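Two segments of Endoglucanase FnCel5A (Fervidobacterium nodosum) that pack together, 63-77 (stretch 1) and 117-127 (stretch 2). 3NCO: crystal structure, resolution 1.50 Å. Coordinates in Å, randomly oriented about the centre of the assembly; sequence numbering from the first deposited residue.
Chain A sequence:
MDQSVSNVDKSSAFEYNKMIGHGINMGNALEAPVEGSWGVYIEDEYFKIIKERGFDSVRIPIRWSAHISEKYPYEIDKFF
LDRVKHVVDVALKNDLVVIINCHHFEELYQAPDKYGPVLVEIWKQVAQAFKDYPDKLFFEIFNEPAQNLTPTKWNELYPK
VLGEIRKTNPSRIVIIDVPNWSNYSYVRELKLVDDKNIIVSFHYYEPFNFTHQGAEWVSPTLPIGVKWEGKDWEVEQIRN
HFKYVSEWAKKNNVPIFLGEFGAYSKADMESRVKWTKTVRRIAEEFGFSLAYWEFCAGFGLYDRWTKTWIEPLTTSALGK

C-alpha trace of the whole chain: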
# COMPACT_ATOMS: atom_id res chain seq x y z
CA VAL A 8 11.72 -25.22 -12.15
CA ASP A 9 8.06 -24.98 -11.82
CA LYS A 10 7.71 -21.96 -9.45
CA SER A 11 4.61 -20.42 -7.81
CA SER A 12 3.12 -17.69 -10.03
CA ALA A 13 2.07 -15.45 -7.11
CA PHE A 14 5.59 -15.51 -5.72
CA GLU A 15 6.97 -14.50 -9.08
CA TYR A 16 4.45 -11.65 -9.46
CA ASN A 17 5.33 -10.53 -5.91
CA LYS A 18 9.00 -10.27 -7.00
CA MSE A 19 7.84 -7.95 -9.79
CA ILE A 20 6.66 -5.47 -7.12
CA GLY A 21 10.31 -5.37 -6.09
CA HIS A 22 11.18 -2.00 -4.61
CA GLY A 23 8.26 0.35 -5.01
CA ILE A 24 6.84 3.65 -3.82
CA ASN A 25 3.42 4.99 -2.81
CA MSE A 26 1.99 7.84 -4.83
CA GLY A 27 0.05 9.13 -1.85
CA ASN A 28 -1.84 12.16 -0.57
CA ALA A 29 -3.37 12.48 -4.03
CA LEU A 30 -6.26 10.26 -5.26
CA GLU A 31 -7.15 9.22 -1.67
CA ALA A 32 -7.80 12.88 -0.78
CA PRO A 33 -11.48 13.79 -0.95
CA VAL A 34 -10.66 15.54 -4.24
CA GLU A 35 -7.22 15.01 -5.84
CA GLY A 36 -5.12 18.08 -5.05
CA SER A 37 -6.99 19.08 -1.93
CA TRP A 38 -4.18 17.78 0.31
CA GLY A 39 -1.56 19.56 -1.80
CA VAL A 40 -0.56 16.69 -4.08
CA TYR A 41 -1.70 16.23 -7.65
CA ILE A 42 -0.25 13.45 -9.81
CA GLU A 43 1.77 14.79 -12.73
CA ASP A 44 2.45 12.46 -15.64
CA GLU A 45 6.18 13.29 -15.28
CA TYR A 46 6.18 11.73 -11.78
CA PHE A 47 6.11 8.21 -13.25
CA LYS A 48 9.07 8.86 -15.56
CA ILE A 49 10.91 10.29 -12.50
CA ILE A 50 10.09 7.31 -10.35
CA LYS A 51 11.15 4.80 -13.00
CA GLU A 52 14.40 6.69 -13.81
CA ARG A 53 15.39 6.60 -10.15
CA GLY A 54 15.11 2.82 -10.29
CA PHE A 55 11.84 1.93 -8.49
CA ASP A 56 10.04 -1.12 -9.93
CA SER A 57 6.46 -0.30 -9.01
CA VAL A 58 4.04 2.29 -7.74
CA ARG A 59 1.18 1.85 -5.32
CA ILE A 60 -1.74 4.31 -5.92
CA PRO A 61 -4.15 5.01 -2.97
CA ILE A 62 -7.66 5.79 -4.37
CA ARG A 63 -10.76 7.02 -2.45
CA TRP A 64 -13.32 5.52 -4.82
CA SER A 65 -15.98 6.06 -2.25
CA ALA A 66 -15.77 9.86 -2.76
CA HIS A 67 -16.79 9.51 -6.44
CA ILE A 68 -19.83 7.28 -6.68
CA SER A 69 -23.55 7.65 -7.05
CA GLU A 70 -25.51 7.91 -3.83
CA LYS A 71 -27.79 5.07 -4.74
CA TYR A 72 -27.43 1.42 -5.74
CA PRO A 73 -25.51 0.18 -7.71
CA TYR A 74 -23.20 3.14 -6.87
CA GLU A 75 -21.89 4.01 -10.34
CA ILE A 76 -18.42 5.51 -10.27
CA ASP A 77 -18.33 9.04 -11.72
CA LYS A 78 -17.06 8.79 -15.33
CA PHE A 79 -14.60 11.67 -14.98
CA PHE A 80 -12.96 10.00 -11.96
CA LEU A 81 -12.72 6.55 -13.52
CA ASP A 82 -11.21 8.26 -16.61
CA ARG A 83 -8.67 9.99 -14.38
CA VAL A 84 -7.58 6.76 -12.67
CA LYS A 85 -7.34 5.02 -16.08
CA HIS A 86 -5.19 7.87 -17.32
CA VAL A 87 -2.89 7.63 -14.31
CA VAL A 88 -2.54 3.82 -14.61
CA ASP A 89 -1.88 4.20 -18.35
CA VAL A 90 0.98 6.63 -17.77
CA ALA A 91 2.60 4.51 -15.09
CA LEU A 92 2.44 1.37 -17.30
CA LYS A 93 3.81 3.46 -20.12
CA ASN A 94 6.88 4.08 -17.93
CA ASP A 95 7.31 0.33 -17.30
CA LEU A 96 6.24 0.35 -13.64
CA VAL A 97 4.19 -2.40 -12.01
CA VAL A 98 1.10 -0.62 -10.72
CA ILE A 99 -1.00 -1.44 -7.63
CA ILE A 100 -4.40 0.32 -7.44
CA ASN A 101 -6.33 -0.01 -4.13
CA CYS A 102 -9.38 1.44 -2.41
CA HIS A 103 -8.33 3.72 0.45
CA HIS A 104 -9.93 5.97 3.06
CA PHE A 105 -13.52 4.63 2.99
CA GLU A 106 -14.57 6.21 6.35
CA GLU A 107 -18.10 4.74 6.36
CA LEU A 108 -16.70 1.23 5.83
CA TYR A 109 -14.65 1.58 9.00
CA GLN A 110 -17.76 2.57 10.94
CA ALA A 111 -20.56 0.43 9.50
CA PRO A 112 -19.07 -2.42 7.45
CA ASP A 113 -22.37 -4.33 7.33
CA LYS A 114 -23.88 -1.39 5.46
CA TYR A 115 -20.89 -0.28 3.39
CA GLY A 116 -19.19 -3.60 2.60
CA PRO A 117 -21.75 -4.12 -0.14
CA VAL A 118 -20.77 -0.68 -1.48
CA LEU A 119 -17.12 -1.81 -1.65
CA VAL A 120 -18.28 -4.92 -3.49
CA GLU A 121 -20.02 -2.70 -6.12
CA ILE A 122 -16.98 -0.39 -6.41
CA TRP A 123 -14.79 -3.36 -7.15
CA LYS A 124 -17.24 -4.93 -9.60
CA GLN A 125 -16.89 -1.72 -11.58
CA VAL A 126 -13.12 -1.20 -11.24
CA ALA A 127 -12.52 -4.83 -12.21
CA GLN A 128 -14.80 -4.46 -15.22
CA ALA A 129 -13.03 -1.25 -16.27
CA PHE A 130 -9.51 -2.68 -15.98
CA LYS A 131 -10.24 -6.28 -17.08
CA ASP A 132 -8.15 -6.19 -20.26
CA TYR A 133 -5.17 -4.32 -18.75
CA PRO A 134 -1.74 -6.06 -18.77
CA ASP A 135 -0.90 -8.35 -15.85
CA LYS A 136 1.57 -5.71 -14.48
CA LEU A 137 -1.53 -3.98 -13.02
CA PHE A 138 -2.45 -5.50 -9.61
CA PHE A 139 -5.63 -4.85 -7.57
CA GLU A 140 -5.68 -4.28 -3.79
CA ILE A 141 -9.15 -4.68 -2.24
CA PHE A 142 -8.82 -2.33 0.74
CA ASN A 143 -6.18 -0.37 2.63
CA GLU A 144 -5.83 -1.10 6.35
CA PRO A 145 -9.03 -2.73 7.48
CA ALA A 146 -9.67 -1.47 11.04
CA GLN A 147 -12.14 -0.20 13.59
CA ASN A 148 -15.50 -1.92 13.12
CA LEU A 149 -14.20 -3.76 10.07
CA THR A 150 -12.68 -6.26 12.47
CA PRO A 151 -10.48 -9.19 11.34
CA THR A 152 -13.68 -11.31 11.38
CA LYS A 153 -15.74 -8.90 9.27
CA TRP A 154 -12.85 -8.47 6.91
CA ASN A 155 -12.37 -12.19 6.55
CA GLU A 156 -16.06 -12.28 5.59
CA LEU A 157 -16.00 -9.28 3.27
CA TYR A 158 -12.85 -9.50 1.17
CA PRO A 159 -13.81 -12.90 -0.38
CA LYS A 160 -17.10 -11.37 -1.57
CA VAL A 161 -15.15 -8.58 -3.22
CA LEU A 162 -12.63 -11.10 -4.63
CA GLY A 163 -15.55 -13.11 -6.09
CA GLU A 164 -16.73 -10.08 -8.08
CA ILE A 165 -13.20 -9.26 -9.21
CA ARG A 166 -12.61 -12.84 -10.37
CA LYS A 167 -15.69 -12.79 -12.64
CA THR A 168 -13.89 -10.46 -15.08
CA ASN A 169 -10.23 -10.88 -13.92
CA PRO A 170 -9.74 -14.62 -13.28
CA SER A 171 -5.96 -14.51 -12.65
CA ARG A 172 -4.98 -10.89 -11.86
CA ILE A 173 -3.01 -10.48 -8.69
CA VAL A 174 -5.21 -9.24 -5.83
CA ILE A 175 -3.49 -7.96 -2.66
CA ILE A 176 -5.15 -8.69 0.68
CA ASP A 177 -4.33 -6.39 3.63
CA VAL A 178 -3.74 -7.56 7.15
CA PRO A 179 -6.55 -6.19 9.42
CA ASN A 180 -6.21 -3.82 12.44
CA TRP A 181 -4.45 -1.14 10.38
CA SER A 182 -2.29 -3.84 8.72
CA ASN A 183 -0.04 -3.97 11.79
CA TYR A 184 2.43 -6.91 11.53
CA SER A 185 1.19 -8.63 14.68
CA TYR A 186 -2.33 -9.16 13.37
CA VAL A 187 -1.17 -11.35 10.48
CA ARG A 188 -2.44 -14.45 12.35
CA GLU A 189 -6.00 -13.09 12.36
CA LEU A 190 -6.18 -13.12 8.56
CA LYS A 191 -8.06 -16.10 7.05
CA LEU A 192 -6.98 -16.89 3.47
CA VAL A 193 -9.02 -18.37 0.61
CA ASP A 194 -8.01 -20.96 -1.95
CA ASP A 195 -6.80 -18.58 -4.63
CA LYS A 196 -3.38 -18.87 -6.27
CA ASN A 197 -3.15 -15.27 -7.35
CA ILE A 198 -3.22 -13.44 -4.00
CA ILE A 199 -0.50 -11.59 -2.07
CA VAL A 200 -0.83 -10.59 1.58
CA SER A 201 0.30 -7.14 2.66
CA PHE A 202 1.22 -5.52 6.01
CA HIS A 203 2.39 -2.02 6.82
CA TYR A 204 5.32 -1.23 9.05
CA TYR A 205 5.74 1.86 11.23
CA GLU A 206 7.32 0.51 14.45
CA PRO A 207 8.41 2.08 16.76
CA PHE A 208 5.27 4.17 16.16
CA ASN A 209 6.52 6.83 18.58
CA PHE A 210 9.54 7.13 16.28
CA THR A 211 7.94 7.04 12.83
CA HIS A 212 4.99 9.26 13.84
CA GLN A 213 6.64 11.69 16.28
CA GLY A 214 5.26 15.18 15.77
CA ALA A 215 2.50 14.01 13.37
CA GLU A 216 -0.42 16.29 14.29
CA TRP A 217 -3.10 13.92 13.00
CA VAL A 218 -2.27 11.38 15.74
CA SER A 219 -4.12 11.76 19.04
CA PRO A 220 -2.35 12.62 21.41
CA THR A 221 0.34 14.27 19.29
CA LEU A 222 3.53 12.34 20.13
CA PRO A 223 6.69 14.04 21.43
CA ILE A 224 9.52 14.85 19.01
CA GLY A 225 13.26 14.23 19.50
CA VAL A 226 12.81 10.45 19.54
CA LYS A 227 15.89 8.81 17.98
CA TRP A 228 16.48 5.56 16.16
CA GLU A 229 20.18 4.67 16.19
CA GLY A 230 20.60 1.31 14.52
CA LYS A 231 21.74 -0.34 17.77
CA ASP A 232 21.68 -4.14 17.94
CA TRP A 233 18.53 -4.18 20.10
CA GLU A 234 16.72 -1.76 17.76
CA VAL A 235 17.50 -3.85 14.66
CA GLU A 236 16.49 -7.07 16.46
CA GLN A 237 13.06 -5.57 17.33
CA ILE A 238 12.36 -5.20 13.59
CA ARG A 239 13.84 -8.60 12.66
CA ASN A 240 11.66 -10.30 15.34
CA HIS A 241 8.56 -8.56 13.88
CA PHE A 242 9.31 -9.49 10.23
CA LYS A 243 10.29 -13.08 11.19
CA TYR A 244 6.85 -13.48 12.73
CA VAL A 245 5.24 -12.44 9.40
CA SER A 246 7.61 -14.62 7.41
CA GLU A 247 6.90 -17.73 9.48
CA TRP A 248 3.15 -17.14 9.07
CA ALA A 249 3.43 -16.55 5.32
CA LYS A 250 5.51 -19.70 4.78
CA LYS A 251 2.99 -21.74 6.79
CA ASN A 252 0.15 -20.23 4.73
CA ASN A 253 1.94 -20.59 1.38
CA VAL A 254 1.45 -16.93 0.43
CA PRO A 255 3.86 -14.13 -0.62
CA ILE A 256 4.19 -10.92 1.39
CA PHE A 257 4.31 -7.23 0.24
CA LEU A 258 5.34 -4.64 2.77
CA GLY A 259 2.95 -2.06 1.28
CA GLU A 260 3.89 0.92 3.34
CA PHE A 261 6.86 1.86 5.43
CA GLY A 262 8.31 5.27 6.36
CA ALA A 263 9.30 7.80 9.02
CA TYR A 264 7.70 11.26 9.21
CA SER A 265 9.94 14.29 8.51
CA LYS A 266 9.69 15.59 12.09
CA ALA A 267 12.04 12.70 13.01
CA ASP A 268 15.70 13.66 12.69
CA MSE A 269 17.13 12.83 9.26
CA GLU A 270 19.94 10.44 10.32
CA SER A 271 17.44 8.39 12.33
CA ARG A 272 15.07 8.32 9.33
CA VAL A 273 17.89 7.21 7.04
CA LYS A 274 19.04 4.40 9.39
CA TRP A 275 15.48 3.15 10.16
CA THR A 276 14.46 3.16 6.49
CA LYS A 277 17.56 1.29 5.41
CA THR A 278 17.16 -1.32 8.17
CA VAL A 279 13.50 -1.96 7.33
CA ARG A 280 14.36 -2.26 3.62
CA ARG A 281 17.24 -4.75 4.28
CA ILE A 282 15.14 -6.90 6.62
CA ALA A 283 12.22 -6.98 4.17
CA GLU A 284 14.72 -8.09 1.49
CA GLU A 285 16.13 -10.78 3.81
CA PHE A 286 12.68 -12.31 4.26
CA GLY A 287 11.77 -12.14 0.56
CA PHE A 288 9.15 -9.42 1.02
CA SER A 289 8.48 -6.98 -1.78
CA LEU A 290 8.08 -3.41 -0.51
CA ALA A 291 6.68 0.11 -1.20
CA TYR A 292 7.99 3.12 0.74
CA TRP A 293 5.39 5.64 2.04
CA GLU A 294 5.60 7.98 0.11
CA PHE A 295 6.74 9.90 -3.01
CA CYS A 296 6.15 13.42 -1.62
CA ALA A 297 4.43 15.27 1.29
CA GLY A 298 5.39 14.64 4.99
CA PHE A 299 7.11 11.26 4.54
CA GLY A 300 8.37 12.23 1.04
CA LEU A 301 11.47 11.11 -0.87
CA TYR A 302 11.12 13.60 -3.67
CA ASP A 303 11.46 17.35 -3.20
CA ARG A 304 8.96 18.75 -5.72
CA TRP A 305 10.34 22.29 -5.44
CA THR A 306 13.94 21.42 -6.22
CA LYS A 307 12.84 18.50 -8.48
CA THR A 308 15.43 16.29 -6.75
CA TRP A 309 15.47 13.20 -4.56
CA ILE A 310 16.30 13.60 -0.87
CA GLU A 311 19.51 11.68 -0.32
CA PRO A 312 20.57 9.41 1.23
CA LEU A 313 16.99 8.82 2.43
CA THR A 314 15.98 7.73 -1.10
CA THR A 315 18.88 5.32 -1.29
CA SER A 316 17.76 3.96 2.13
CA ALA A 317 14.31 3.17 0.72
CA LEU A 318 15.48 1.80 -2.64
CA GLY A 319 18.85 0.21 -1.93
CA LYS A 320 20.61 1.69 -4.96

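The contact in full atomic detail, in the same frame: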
# COMPACT_ATOMS: atom_id res chain seq x y z
N ARG A 63 -9.56 6.95 -3.29
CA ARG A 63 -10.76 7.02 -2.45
C ARG A 63 -11.97 6.94 -3.42
O ARG A 63 -12.68 7.91 -3.67
CB ARG A 63 -10.79 8.28 -1.60
CG ARG A 63 -12.00 8.31 -0.65
CD ARG A 63 -12.23 9.67 -0.11
NE ARG A 63 -11.05 10.15 0.62
CZ ARG A 63 -11.15 10.98 1.68
NH1 ARG A 63 -12.35 11.37 2.13
NH2 ARG A 63 -10.04 11.39 2.29
N TRP A 64 -12.20 5.75 -3.95
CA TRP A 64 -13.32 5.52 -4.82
C TRP A 64 -14.61 5.96 -4.18
O TRP A 64 -15.55 6.36 -4.85
CB TRP A 64 -13.39 4.04 -5.19
CG TRP A 64 -12.26 3.52 -5.99
CD1 TRP A 64 -11.23 2.71 -5.53
CD2 TRP A 64 -12.02 3.69 -7.42
NE1 TRP A 64 -10.38 2.39 -6.57
CE2 TRP A 64 -10.83 2.99 -7.72
CE3 TRP A 64 -12.71 4.35 -8.46
CZ2 TRP A 64 -10.30 2.94 -9.01
CZ3 TRP A 64 -12.16 4.33 -9.74
CH2 TRP A 64 -10.98 3.60 -10.01
N SER A 65 -14.69 5.82 -2.87
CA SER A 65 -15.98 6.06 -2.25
C SER A 65 -16.41 7.52 -2.29
O SER A 65 -17.61 7.81 -1.98
CB SER A 65 -15.94 5.55 -0.79
OG SER A 65 -14.98 6.23 0.02
N ALA A 66 -15.46 8.41 -2.63
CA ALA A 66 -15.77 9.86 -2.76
C ALA A 66 -16.27 10.24 -4.18
O ALA A 66 -16.45 11.45 -4.48
CB ALA A 66 -14.56 10.68 -2.39
N HIS A 67 -16.52 9.24 -5.03
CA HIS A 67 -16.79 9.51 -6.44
C HIS A 67 -17.77 8.51 -7.00
O HIS A 67 -17.59 8.01 -8.11
CB HIS A 67 -15.47 9.43 -7.23
CG HIS A 67 -14.45 10.43 -6.78
ND1 HIS A 67 -13.37 10.13 -5.98
CD2 HIS A 67 -14.36 11.76 -7.04
CE1 HIS A 67 -12.65 11.22 -5.76
NE2 HIS A 67 -13.24 12.22 -6.39
N ILE A 68 -18.80 8.21 -6.22
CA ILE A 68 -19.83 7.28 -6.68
C ILE A 68 -21.19 7.87 -6.46
O ILE A 68 -21.34 8.76 -5.60
CB ILE A 68 -19.81 5.94 -5.89
CG1 ILE A 68 -19.73 6.18 -4.36
CG2 ILE A 68 -18.65 5.05 -6.34
CD1 ILE A 68 -19.96 4.90 -3.49
N SER A 69 -22.14 7.33 -7.21
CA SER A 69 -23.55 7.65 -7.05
C SER A 69 -24.02 7.31 -5.64
O SER A 69 -23.51 6.41 -4.98
CB SER A 69 -24.37 6.88 -8.08
OG SER A 69 -25.75 7.16 -7.91
N GLU A 70 -25.03 8.04 -5.19
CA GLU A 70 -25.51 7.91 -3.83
C GLU A 70 -26.41 6.67 -3.73
O GLU A 70 -26.57 6.08 -2.65
CB GLU A 70 -26.24 9.21 -3.41
CG GLU A 70 -25.80 10.46 -4.23
CD GLU A 70 -26.45 10.52 -5.63
OE1 GLU A 70 -27.69 10.30 -5.71
OE2 GLU A 70 -25.72 10.78 -6.63
N LYS A 71 -26.95 6.23 -4.84
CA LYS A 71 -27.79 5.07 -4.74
C LYS A 71 -27.33 3.87 -5.56
O LYS A 71 -26.58 4.01 -6.55
CB LYS A 71 -29.28 5.44 -4.96
CG LYS A 71 -30.31 4.63 -4.09
CD LYS A 71 -29.97 4.59 -2.57
CE LYS A 71 -29.06 3.41 -2.18
NZ LYS A 71 -29.67 2.12 -2.57
N TYR A 72 -27.75 2.69 -5.10
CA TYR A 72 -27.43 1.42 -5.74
C TYR A 72 -27.65 1.50 -7.25
O TYR A 72 -28.67 2.05 -7.68
CB TYR A 72 -28.35 0.33 -5.18
CG TYR A 72 -27.89 -1.07 -5.50
CD1 TYR A 72 -26.99 -1.69 -4.67
CD2 TYR A 72 -28.37 -1.77 -6.63
CE1 TYR A 72 -26.55 -2.96 -4.92
CE2 TYR A 72 -27.92 -3.08 -6.90
CZ TYR A 72 -27.02 -3.67 -6.02
OH TYR A 72 -26.50 -4.94 -6.18
N PRO A 73 -26.73 0.93 -8.07
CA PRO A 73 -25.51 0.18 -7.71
C PRO A 73 -24.22 1.02 -7.60
O PRO A 73 -23.12 0.49 -7.83
CB PRO A 73 -25.37 -0.80 -8.89
CG PRO A 73 -25.85 0.02 -10.07
CD PRO A 73 -26.91 0.98 -9.54
N TYR A 74 -24.36 2.29 -7.26
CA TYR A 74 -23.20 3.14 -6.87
C TYR A 74 -22.22 3.32 -8.03
O TYR A 74 -21.02 3.10 -7.87
CB TYR A 74 -22.47 2.53 -5.67
CG TYR A 74 -23.42 2.18 -4.54
CD1 TYR A 74 -24.15 3.17 -3.89
CD2 TYR A 74 -23.59 0.84 -4.14
CE1 TYR A 74 -25.06 2.83 -2.88
CE2 TYR A 74 -24.50 0.49 -3.13
CZ TYR A 74 -25.21 1.49 -2.52
OH TYR A 74 -26.08 1.15 -1.52
N GLU A 75 -22.72 3.78 -9.16
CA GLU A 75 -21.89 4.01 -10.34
C GLU A 75 -20.77 4.97 -10.00
O GLU A 75 -21.01 6.03 -9.44
CB GLU A 75 -22.70 4.63 -11.47
CG GLU A 75 -22.49 3.94 -12.77
CD GLU A 75 -23.33 2.66 -12.82
OE1 GLU A 75 -22.78 1.56 -12.55
OE2 GLU A 75 -24.55 2.76 -13.13
N ILE A 76 -19.54 4.61 -10.39
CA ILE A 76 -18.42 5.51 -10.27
C ILE A 76 -18.59 6.65 -11.31
O ILE A 76 -18.88 6.41 -12.50
CB ILE A 76 -17.12 4.76 -10.55
CG1 ILE A 76 -16.95 3.60 -9.55
CG2 ILE A 76 -15.95 5.73 -10.52
CD1 ILE A 76 -15.73 2.68 -9.90
N ASP A 77 -18.38 7.88 -10.83
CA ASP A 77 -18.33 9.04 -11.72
C ASP A 77 -17.36 8.81 -12.90
O ASP A 77 -16.16 8.52 -12.72
CB ASP A 77 -17.94 10.31 -10.95
CG ASP A 77 -18.95 10.66 -9.83
OD1 ASP A 77 -20.19 10.35 -9.94
OD2 ASP A 77 -18.51 11.29 -8.86
N PRO A 117 -21.16 -3.96 1.18
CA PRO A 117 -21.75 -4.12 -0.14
C PRO A 117 -21.44 -2.99 -1.11
O PRO A 117 -21.50 -3.22 -2.31
CB PRO A 117 -23.25 -4.16 0.16
CG PRO A 117 -23.34 -4.72 1.56
CD PRO A 117 -22.17 -4.06 2.25
N VAL A 118 -21.11 -1.79 -0.60
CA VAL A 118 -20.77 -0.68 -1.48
C VAL A 118 -19.36 -0.94 -2.03
O VAL A 118 -19.10 -0.76 -3.22
CB VAL A 118 -20.86 0.70 -0.77
CG1 VAL A 118 -20.44 1.83 -1.71
CG2 VAL A 118 -22.27 0.91 -0.20
N LEU A 119 -18.45 -1.42 -1.18
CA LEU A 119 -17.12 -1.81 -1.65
C LEU A 119 -17.23 -2.90 -2.71
O LEU A 119 -16.51 -2.87 -3.73
CB LEU A 119 -16.25 -2.29 -0.47
CG LEU A 119 -14.83 -2.69 -0.84
CD1 LEU A 119 -14.00 -1.47 -1.28
CD2 LEU A 119 -14.27 -3.39 0.40
N VAL A 120 -18.12 -3.87 -2.47
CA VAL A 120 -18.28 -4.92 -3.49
C VAL A 120 -18.64 -4.29 -4.86
O VAL A 120 -18.10 -4.69 -5.93
CB VAL A 120 -19.32 -5.98 -3.09
CG1 VAL A 120 -19.60 -6.90 -4.22
CG2 VAL A 120 -18.81 -6.81 -1.88
N GLU A 121 -19.60 -3.35 -4.86
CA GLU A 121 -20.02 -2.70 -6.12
C GLU A 121 -18.92 -1.84 -6.73
O GLU A 121 -18.75 -1.85 -7.95
CB GLU A 121 -21.25 -1.84 -5.90
CG GLU A 121 -22.51 -2.63 -5.51
CD GLU A 121 -22.79 -3.82 -6.45
OE1 GLU A 121 -22.84 -3.61 -7.68
OE2 GLU A 121 -22.94 -4.97 -5.98
N ILE A 122 -18.15 -1.15 -5.90
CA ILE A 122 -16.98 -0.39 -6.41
C ILE A 122 -16.07 -1.33 -7.16
O ILE A 122 -15.69 -1.08 -8.31
CB ILE A 122 -16.22 0.32 -5.26
CG1 ILE A 122 -17.04 1.53 -4.82
CG2 ILE A 122 -14.78 0.75 -5.69
CD1 ILE A 122 -16.62 2.11 -3.47
N TRP A 123 -15.72 -2.43 -6.54
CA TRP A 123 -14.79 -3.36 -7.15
C TRP A 123 -15.35 -4.08 -8.38
O TRP A 123 -14.59 -4.42 -9.32
CB TRP A 123 -14.20 -4.30 -6.11
CG TRP A 123 -12.92 -3.67 -5.53
CD1 TRP A 123 -12.71 -3.15 -4.24
CD2 TRP A 123 -11.73 -3.41 -6.26
NE1 TRP A 123 -11.43 -2.64 -4.15
CE2 TRP A 123 -10.82 -2.76 -5.38
CE3 TRP A 123 -11.35 -3.67 -7.58
CZ2 TRP A 123 -9.52 -2.39 -5.80
CZ3 TRP A 123 -10.09 -3.32 -8.00
CH2 TRP A 123 -9.17 -2.67 -7.12
N LYS A 124 -16.66 -4.34 -8.39
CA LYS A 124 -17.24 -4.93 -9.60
C LYS A 124 -16.95 -4.00 -10.79
O LYS A 124 -16.57 -4.44 -11.90
CB LYS A 124 -18.74 -5.10 -9.41
CG LYS A 124 -19.45 -5.63 -10.63
CD LYS A 124 -20.91 -5.93 -10.26
CE LYS A 124 -21.65 -6.71 -11.39
NZ LYS A 124 -21.23 -8.18 -11.40
N GLN A 125 -17.12 -2.71 -10.56
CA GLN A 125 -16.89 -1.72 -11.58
C GLN A 125 -15.41 -1.52 -11.95
O GLN A 125 -15.09 -1.36 -13.13
CB GLN A 125 -17.46 -0.40 -11.12
CG GLN A 125 -18.96 -0.45 -11.14
CD GLN A 125 -19.51 0.83 -10.59
OE1 GLN A 125 -19.48 1.84 -11.27
NE2 GLN A 125 -19.91 0.83 -9.31
N VAL A 126 -14.54 -1.42 -10.97
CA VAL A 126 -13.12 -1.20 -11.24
C VAL A 126 -12.55 -2.42 -11.97
O VAL A 126 -11.85 -2.28 -13.03
CB VAL A 126 -12.32 -0.95 -9.96
CG1 VAL A 126 -10.82 -0.77 -10.32
CG2 VAL A 126 -12.87 0.27 -9.20
N ALA A 127 -12.92 -3.61 -11.51
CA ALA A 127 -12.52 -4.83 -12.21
C ALA A 127 -13.04 -4.84 -13.64
O ALA A 127 -12.34 -5.28 -14.59
CB ALA A 127 -12.98 -6.11 -11.46
O HOH W 1 -21.88 -1.67 -9.36

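Stretch 2 is helical throughout, and the side chains of V118, E121, I122, Q125 and V126 meet a stretch 1 that is mostly loop; together they bury 650 Å².

The polar centre is Q125. With chi1 at -71° (m) and chi2 at 176° (t), its CA-to-CB bond points toward the loop and the side chain is extended through chi2, and chi3 of 75° sets the amide so that both of its ends meet backbone. Q125 NE2 donates to Y74 O at 2.9 Å (N-H...O angle 169°), while I76 N donates to Q125 OE1 at 2.9 Å (167°). Both bonds are short and nearly straight, and their opposite polarities fix which end of the amide is nitrogen. The same Q125 NE2 also donates to E121 O, one turn back, at 3.2 Å (149°), which further restrains the side chain.

E121 is m at both chi1 and chi2. The O of water 1 lies 2.7 Å from E121 OE1 and 2.9 Å from P73 O, within hydrogen-bonding geometry of both, and so links the helix to the residue that follows a cis peptide bond. Y74, next in sequence, has positive phi and psi (64/54), and its chi1 of -50° (m) places the ring against the helix. V118 CG2 lies over one face, 4.0 Å from the centroid of the Y74 ring and 24° off its normal, whereas E121 CG approaches the ring edge, 3.9 Å from Y74 CD2.

W64 (chi1 -65°, m; chi2 105°) receives V126 more squarely: V126 CG2 sits 3.7 Å from the centroid of the W64 six-membered ring, only 11° off the normal. V126 is t, and its CG2 also touches I76, 3.8 Å from I76 CD1. I122 CG2 packs 3.6 Å from W64 CB. I68, with chi1 p (47°) and chi2 t, brings its CD1 within 3.6 Å of V118 CG1, extending the apolar packing beside Y74.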